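Local coordinates for nonsense-mediated mRNA decay protein 2 (Saccharomyces cerevisiae, PDB 4LUN) that takes part in nonsense-mediated decay, the degradation of mRNAs that contain premature stop codons, and interacts through its C-terminus with the helicase UPF1, at residues Phe120-Leu134 against Ile186-Phe199. Sequence-based numbering, arbitrary orientation. Where two conformers were deposited one is given.
Sequences FENPSVDIESERDEL and ILREILNYKFKLGF
Y193 ties the loop leaving helix 182-190 to the one entering helix 130-152 in the N-terminal MIF4G domain of Upf2, a HEAT-repeat fold. The Y193 ring is sandwiched: P123 CD lies 3.8 Å from its centroid, 6° off the normal, while K194 CG covers the opposite face. With CG anti to the backbone N (chi1 177°), the ring projects toward residues 123-127, where OH donates to V125 O at 2.6 Å. A leucine in place of Y193 would probably leave V125 O without this donor and P123 without its aromatic face. Two bonds tie N122 to E189 of helix 182-190: N122 N meets the anti lone pair of E189 OE2 at 3.0 Å, and N122 ND2 donates to E189 O at 2.9 Å. Their amide and carboxylate stack, planes 11° apart. K194 NZ forms a salt bridge to D126 OD1 at 2.9 Å; I127 CD1 makes apolar contact with L197 CD1 at 3.6 Å. E133 CG makes an off-centre CH-pi contact with F199, and L134 CD2 lies 3.5 Å from F199 CE1. One water bridges Y193 O and E133 OE2, which pairs with R136. Helix 130-152 flanks the contact, R136 touching P123 and Y193, while I203 of helix 201-210 packs on I190.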
# COMPACT_ATOMS: atom_id res chain seq x y z
N PHE A 120 -2.03 -6.80 -4.70
CA PHE A 120 -2.84 -6.71 -3.51
C PHE A 120 -3.75 -7.92 -3.29
O PHE A 120 -4.43 -8.01 -2.28
CB PHE A 120 -3.68 -5.41 -3.56
CG PHE A 120 -2.83 -4.18 -3.62
CD1 PHE A 120 -1.83 -3.97 -2.68
CD2 PHE A 120 -3.00 -3.25 -4.63
CE1 PHE A 120 -1.02 -2.85 -2.73
CE2 PHE A 120 -2.19 -2.12 -4.70
CZ PHE A 120 -1.20 -1.92 -3.74
N GLU A 121 -3.75 -8.86 -4.23
CA GLU A 121 -4.52 -10.08 -4.03
C GLU A 121 -3.85 -10.87 -2.90
O GLU A 121 -2.64 -11.11 -2.93
CB GLU A 121 -4.55 -10.90 -5.32
CG GLU A 121 -5.36 -12.21 -5.23
CD GLU A 121 -6.87 -12.02 -5.36
OE1 GLU A 121 -7.30 -11.25 -6.24
OE2 GLU A 121 -7.63 -12.66 -4.60
N ASN A 122 -4.64 -11.26 -1.90
CA ASN A 122 -4.09 -12.03 -0.78
C ASN A 122 -3.63 -13.40 -1.25
O ASN A 122 -4.20 -13.96 -2.20
CB ASN A 122 -5.13 -12.22 0.33
CG ASN A 122 -5.41 -10.95 1.11
OD1 ASN A 122 -4.62 -10.00 1.10
ND2 ASN A 122 -6.55 -10.93 1.79
N PRO A 123 -2.62 -13.95 -0.58
CA PRO A 123 -2.27 -15.35 -0.87
C PRO A 123 -3.49 -16.22 -0.60
O PRO A 123 -4.32 -15.87 0.24
CB PRO A 123 -1.17 -15.65 0.15
CG PRO A 123 -0.59 -14.32 0.51
CD PRO A 123 -1.75 -13.35 0.44
N SER A 124 -3.60 -17.33 -1.32
CA SER A 124 -4.70 -18.26 -1.14
C SER A 124 -4.21 -19.52 -0.43
O SER A 124 -4.83 -20.57 -0.51
CB SER A 124 -5.30 -18.64 -2.50
OG SER A 124 -4.27 -18.85 -3.47
N VAL A 125 -3.08 -19.38 0.27
CA VAL A 125 -2.54 -20.45 1.11
C VAL A 125 -2.26 -19.88 2.49
O VAL A 125 -2.29 -18.66 2.68
CB VAL A 125 -1.23 -21.00 0.55
CG1 VAL A 125 -1.48 -21.77 -0.76
CG2 VAL A 125 -0.24 -19.86 0.31
N ASP A 126 -1.96 -20.75 3.44
CA ASP A 126 -1.72 -20.33 4.81
C ASP A 126 -0.27 -19.88 4.94
O ASP A 126 0.55 -20.13 4.06
CB ASP A 126 -1.98 -21.50 5.76
CG ASP A 126 -2.27 -21.06 7.20
OD1 ASP A 126 -2.18 -19.85 7.51
OD2 ASP A 126 -2.60 -21.94 8.02
N ILE A 127 0.03 -19.20 6.04
CA ILE A 127 1.40 -18.79 6.34
C ILE A 127 2.22 -20.01 6.76
O ILE A 127 1.82 -20.73 7.67
CB ILE A 127 1.40 -17.73 7.45
CG1 ILE A 127 0.81 -16.43 6.91
CG2 ILE A 127 2.80 -17.50 8.00
CD1 ILE A 127 0.56 -15.37 7.97
N GLU A 128 3.34 -20.22 6.10
CA GLU A 128 4.22 -21.35 6.41
C GLU A 128 5.38 -20.89 7.27
O GLU A 128 5.84 -21.60 8.16
CB GLU A 128 4.77 -21.95 5.12
CG GLU A 128 3.75 -22.71 4.29
CD GLU A 128 3.64 -24.17 4.67
OE1 GLU A 128 4.60 -24.92 4.41
OE2 GLU A 128 2.59 -24.58 5.23
N SER A 129 5.86 -19.69 6.97
CA SER A 129 7.02 -19.11 7.63
C SER A 129 6.69 -17.68 7.99
O SER A 129 6.38 -16.89 7.11
CB SER A 129 8.20 -19.11 6.66
OG SER A 129 9.23 -18.23 7.10
N GLU A 130 6.76 -17.33 9.27
CA GLU A 130 6.44 -15.97 9.67
C GLU A 130 7.55 -15.02 9.26
O GLU A 130 7.33 -13.82 9.07
CB GLU A 130 6.17 -15.89 11.16
CG GLU A 130 4.92 -16.66 11.54
CD GLU A 130 4.49 -16.40 12.96
OE1 GLU A 130 5.21 -15.67 13.67
OE2 GLU A 130 3.43 -16.93 13.36
N ARG A 131 8.74 -15.58 9.10
CA ARG A 131 9.84 -14.82 8.52
C ARG A 131 9.48 -14.37 7.10
O ARG A 131 9.68 -13.21 6.72
CB ARG A 131 11.09 -15.69 8.51
CG ARG A 131 12.36 -14.92 8.38
CD ARG A 131 12.75 -14.68 6.95
NE ARG A 131 13.90 -13.79 6.96
CZ ARG A 131 14.45 -13.24 5.89
NH1 ARG A 131 13.98 -13.49 4.68
NH2 ARG A 131 15.51 -12.44 6.06
N ASP A 132 8.94 -15.29 6.31
CA ASP A 132 8.51 -14.96 4.97
C ASP A 132 7.32 -14.01 4.98
O ASP A 132 7.21 -13.16 4.09
CB ASP A 132 8.15 -16.22 4.18
CG ASP A 132 9.35 -17.11 3.92
OD1 ASP A 132 10.50 -16.66 4.12
OD2 ASP A 132 9.15 -18.27 3.50
N GLU A 133 6.45 -14.16 5.98
CA GLU A 133 5.26 -13.30 6.04
C GLU A 133 5.67 -11.86 6.31
O GLU A 133 5.10 -10.95 5.73
CB GLU A 133 4.26 -13.79 7.09
CG GLU A 133 3.02 -12.91 7.23
CD GLU A 133 2.19 -12.75 5.95
OE1 GLU A 133 2.41 -13.47 4.94
OE2 GLU A 133 1.28 -11.90 5.96
N LEU A 134 6.67 -11.66 7.17
CA LEU A 134 7.17 -10.31 7.40
C LEU A 134 7.71 -9.66 6.12
O LEU A 134 7.48 -8.47 5.88
CB LEU A 134 8.24 -10.31 8.51
CG LEU A 134 7.70 -10.52 9.93
CD1 LEU A 134 8.79 -11.04 10.86
CD2 LEU A 134 7.10 -9.21 10.47
N ILE A 186 -8.82 -2.01 -1.77
CA ILE A 186 -7.48 -2.56 -1.55
C ILE A 186 -7.21 -2.83 -0.06
O ILE A 186 -6.72 -3.90 0.33
CB ILE A 186 -6.43 -1.59 -2.11
CG1 ILE A 186 -6.51 -1.57 -3.64
CG2 ILE A 186 -4.99 -1.98 -1.68
CD1 ILE A 186 -5.77 -0.40 -4.26
N LEU A 187 -7.49 -1.85 0.79
CA LEU A 187 -7.20 -2.02 2.21
C LEU A 187 -8.09 -3.08 2.86
O LEU A 187 -7.62 -3.84 3.72
CB LEU A 187 -7.30 -0.69 2.94
CG LEU A 187 -6.05 0.17 2.72
CD1 LEU A 187 -6.35 1.66 2.93
CD2 LEU A 187 -4.98 -0.33 3.68
N ARG A 188 -9.35 -3.16 2.46
CA ARG A 188 -10.22 -4.19 3.03
C ARG A 188 -9.70 -5.60 2.73
O ARG A 188 -9.87 -6.52 3.55
CB ARG A 188 -11.66 -4.06 2.53
CG ARG A 188 -12.62 -4.85 3.41
CD ARG A 188 -13.97 -4.20 3.51
NE ARG A 188 -14.80 -4.52 2.36
CZ ARG A 188 -16.13 -4.38 2.34
NH1 ARG A 188 -16.76 -3.94 3.41
NH2 ARG A 188 -16.81 -4.69 1.24
N GLU A 189 -9.08 -5.77 1.57
CA GLU A 189 -8.46 -7.04 1.22
C GLU A 189 -7.19 -7.30 2.04
O GLU A 189 -7.12 -8.28 2.77
CB GLU A 189 -8.15 -7.10 -0.29
CG GLU A 189 -7.27 -8.30 -0.74
CD GLU A 189 -8.06 -9.60 -0.94
OE1 GLU A 189 -9.24 -9.65 -0.55
OE2 GLU A 189 -7.48 -10.57 -1.49
N ILE A 190 -6.20 -6.42 1.93
CA ILE A 190 -4.88 -6.71 2.51
C ILE A 190 -4.85 -6.70 4.04
O ILE A 190 -4.03 -7.38 4.65
CB ILE A 190 -3.77 -5.82 1.90
CG1 ILE A 190 -3.96 -4.35 2.28
CG2 ILE A 190 -3.72 -6.02 0.36
CD1 ILE A 190 -2.93 -3.42 1.60
N LEU A 191 -5.76 -5.97 4.68
CA LEU A 191 -5.78 -5.97 6.13
C LEU A 191 -6.33 -7.27 6.68
O LEU A 191 -6.20 -7.55 7.88
CB LEU A 191 -6.61 -4.80 6.65
CG LEU A 191 -5.98 -3.43 6.40
CD1 LEU A 191 -6.91 -2.35 6.93
CD2 LEU A 191 -4.63 -3.34 7.07
N ASN A 192 -6.93 -8.08 5.81
CA ASN A 192 -7.67 -9.26 6.25
C ASN A 192 -7.06 -10.59 5.81
O ASN A 192 -7.77 -11.58 5.62
CB ASN A 192 -9.14 -9.16 5.82
CG ASN A 192 -9.92 -8.16 6.66
OD1 ASN A 192 -10.26 -8.44 7.81
ND2 ASN A 192 -10.20 -6.99 6.10
N TYR A 193 -5.74 -10.62 5.67
CA TYR A 193 -5.07 -11.90 5.46
C TYR A 193 -4.43 -12.32 6.78
O TYR A 193 -3.51 -11.66 7.27
CB TYR A 193 -4.00 -11.79 4.38
CG TYR A 193 -3.22 -13.08 4.20
CD1 TYR A 193 -3.82 -14.21 3.64
CD2 TYR A 193 -1.89 -13.16 4.57
CE1 TYR A 193 -3.10 -15.40 3.47
CE2 TYR A 193 -1.17 -14.34 4.41
CZ TYR A 193 -1.78 -15.45 3.86
OH TYR A 193 -1.03 -16.62 3.70
N LYS A 194 -4.95 -13.41 7.37
CA LYS A 194 -4.43 -13.93 8.64
C LYS A 194 -4.39 -12.85 9.72
O LYS A 194 -3.39 -12.72 10.42
CB LYS A 194 -3.05 -14.56 8.45
CG LYS A 194 -3.02 -15.73 7.47
CD LYS A 194 -3.74 -16.94 8.04
CE LYS A 194 -3.19 -17.30 9.40
NZ LYS A 194 -3.57 -18.69 9.80
N PHE A 195 -5.46 -12.06 9.81
CA PHE A 195 -5.51 -10.93 10.73
C PHE A 195 -5.12 -11.30 12.14
O PHE A 195 -4.45 -10.52 12.82
CB PHE A 195 -6.90 -10.31 10.75
CG PHE A 195 -7.14 -9.41 11.94
CD1 PHE A 195 -6.69 -8.10 11.93
CD2 PHE A 195 -7.84 -9.87 13.05
CE1 PHE A 195 -6.90 -7.27 13.03
CE2 PHE A 195 -8.06 -9.04 14.16
CZ PHE A 195 -7.59 -7.74 14.14
N LYS A 196 -5.52 -12.49 12.58
CA LYS A 196 -5.30 -12.86 13.98
C LYS A 196 -3.83 -12.98 14.38
O LYS A 196 -3.53 -12.94 15.59
CB LYS A 196 -6.13 -14.10 14.36
CG LYS A 196 -7.62 -13.81 14.44
CD LYS A 196 -8.39 -14.87 15.22
CE LYS A 196 -8.28 -16.24 14.57
NZ LYS A 196 -9.04 -17.26 15.36
N LEU A 197 -2.93 -13.09 13.39
CA LEU A 197 -1.49 -13.15 13.66
C LEU A 197 -0.86 -11.79 13.92
O LEU A 197 0.22 -11.71 14.48
CB LEU A 197 -0.72 -13.92 12.56
CG LEU A 197 -1.06 -15.41 12.48
CD1 LEU A 197 -0.21 -16.08 11.42
CD2 LEU A 197 -0.88 -16.09 13.84
N GLY A 198 -1.56 -10.71 13.54
CA GLY A 198 -1.12 -9.37 13.89
C GLY A 198 -0.19 -8.67 12.90
O GLY A 198 0.15 -7.50 13.09
N PHE A 199 0.25 -9.37 11.86
CA PHE A 199 1.13 -8.73 10.89
C PHE A 199 0.43 -7.63 10.08
O PHE A 199 1.07 -6.63 9.68
CB PHE A 199 1.75 -9.77 9.94
CG PHE A 199 2.62 -10.80 10.63
CD1 PHE A 199 3.87 -10.45 11.10
CD2 PHE A 199 2.18 -12.11 10.79
CE1 PHE A 199 4.67 -11.39 11.74
CE2 PHE A 199 2.99 -13.05 11.42
CZ PHE A 199 4.23 -12.68 11.90
O HOH W 1 -0.68 -11.48 7.65